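Local coordinates for protein LysR family transcriptional regulator (Vibrio vulnificus, PDB 5FHK) that regulates virulence genes as the LysR-type activator AphB, probably through sequence-specific DNA binding, and is present here as its regulatory domain, at the interface of chains A and B. Sequence-based numbering; all coordinates share one arbitrary frame. Chains: chain A/B, LysR family transcriptional regulator.

The interface of chains A and B. Residues chain A 19, 23, 27; chain B 137-138, 141.
Helix 18-32 of chain A packs against helix 136-144 of chain B in a helix-to-helix patch of the two-fold interface between regulatory domains; with its twin, in which the chains are exchanged, it joins the two domains in the deposited assembly, a pairing that may be the biological one. A:Lys19, A:Met23 and A:Asn27, spaced a helical turn apart, face B:Asn137, B:Val138 and B:Ser141. The middle of the patch is apolar: the side chains of A:Met23 and B:Val138 cross at about a right angle, with A:Met23 CG 3.7 Å from the methyl B:Val138 CG1. Bends at chi2 and chi3 of A:Met23 carry its thioether across the valine, SD lying 3.8 Å from B:Val138 CB, and bring the terminal methyl CE to 3.6 Å from the backbone O of B:Val138. Beside this contact, the amide nitrogen A:Asn27 ND2 donates a hydrogen bond of 3.0 Å to the hydroxyl B:Ser141 OG. The hydroxyl lies almost exactly in the amide plane of the asparagine, 2° out of it, and the angle at the hydrogen is 146°, a moderately bent bond. B:Ser141 points OG away from its own backbone N (chi1 156°), presenting the hydroxyl to A:Asn27, while its CB meets the lysine. There A:Lys19 touches through its aliphatic chain: CE comes within 3.8 Å of B:Ser141 CB. Near the root of the lysine, B:Asn137 ND2 approaches A:Lys19 CB at 4.0 Å, a looser contact at the margin. The patch, one part of the interface, hides 167 Å² in all, much of it on A:Lys19 and B:Ser141. Its mix of van der Waals packing and a directed amide-to-hydroxyl bond would help set the register of the two helices. The structure alone does not show that the dimer forms in the cell, but as LysR-type regulators generally work as oligomers, this helix pairing probably contributes to assembly of AphB.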
ATOM      1  N   LYS A  19      -1.430  -5.577  -5.228  1.00 18.13           N
ATOM      2  CA  LYS A  19      -2.541  -4.910  -5.887  1.00 18.99           C
ATOM      3  C   LYS A  19      -2.507  -5.149  -7.397  1.00 18.42           C
ATOM      4  O   LYS A  19      -3.504  -5.568  -7.987  1.00 20.78           O
ATOM      5  CB  LYS A  19      -2.520  -3.418  -5.545  1.00 20.38           C
ATOM      6  CG  LYS A  19      -3.525  -2.626  -6.320  1.00 26.01           C
ATOM      7  CD  LYS A  19      -4.876  -2.642  -5.668  1.00 29.90           C
ATOM      8  CE  LYS A  19      -5.824  -1.772  -6.476  1.00 33.06           C
ATOM      9  NZ  LYS A  19      -5.920  -2.271  -7.887  1.00 34.10           N
ATOM     10  N   MET A  23      -4.408  -9.123  -7.337  1.00 22.82           N
ATOM     11  CA  MET A  23      -5.834  -8.857  -7.152  1.00 23.65           C
ATOM     12  C   MET A  23      -6.710  -9.191  -8.357  1.00 22.68           C
ATOM     13  O   MET A  23      -7.874  -9.568  -8.138  1.00 22.37           O
ATOM     14  CB  MET A  23      -6.052  -7.381  -6.750  1.00 22.36           C
ATOM     15  CG  MET A  23      -5.903  -7.081  -5.248  1.00 21.79           C
ATOM     16  SD  MET A  23      -6.384  -8.410  -4.092  1.00 26.84           S
ATOM     17  CE  MET A  23      -8.180  -8.315  -4.135  1.00 28.31           C
ATOM     18  N   ASN A  27      -9.687 -11.459  -7.448  1.00 12.89           N
ATOM     19  CA  ASN A  27     -11.073 -11.005  -7.574  1.00 18.87           C
ATOM     20  C   ASN A  27     -11.854 -11.932  -8.503  1.00 17.96           C
ATOM     21  O   ASN A  27     -13.022 -12.247  -8.241  1.00 17.10           O
ATOM     22  CB  ASN A  27     -11.120  -9.542  -8.068  1.00 18.65           C
ATOM     23  CG  ASN A  27     -10.760  -8.527  -6.990  1.00 19.36           C
ATOM     24  OD1 ASN A  27     -10.978  -8.774  -5.791  1.00 18.31           O
ATOM     25  ND2 ASN A  27     -10.217  -7.353  -7.408  1.00 17.74           N
TER
ATOM     26  N   ASN B 137      -6.110  -1.027   0.762  1.00 22.72           N
ATOM     27  CA  ASN B 137      -6.158  -0.760  -0.669  1.00 26.48           C
ATOM     28  C   ASN B 137      -6.651  -1.977  -1.444  1.00 22.94           C
ATOM     29  O   ASN B 137      -7.477  -1.831  -2.348  1.00 21.33           O
ATOM     30  CB  ASN B 137      -4.801  -0.253  -1.192  1.00 32.01           C
ATOM     31  CG  ASN B 137      -3.716  -1.292  -1.140  1.00 38.14           C
ATOM     32  OD1 ASN B 137      -3.631  -2.076  -0.198  1.00 41.44           O
ATOM     33  ND2 ASN B 137      -2.862  -1.303  -2.166  1.00 40.52           N
ATOM     34  N   VAL B 138      -6.211  -3.188  -1.083  1.00 18.22           N
ATOM     35  CA  VAL B 138      -6.702  -4.348  -1.817  1.00 16.98           C
ATOM     36  C   VAL B 138      -8.152  -4.644  -1.469  1.00 17.09           C
ATOM     37  O   VAL B 138      -8.851  -5.299  -2.253  1.00 15.99           O
ATOM     38  CB  VAL B 138      -5.863  -5.626  -1.578  1.00 28.02           C
ATOM     39  CG1 VAL B 138      -4.491  -5.531  -2.237  1.00 27.46           C
ATOM     40  CG2 VAL B 138      -5.735  -5.918  -0.080  1.00 30.63           C
ATOM     41  N   SER B 141     -10.194  -2.558  -3.783  1.00 18.84           N
ATOM     42  CA  SER B 141     -10.245  -3.166  -5.102  1.00 20.65           C
ATOM     43  C   SER B 141     -11.324  -4.246  -5.175  1.00 18.57           C
ATOM     44  O   SER B 141     -12.097  -4.292  -6.140  1.00 16.22           O
ATOM     45  CB  SER B 141      -8.881  -3.731  -5.467  1.00 25.92           C
ATOM     46  OG  SER B 141      -9.045  -4.755  -6.424  1.00 28.67           O
TER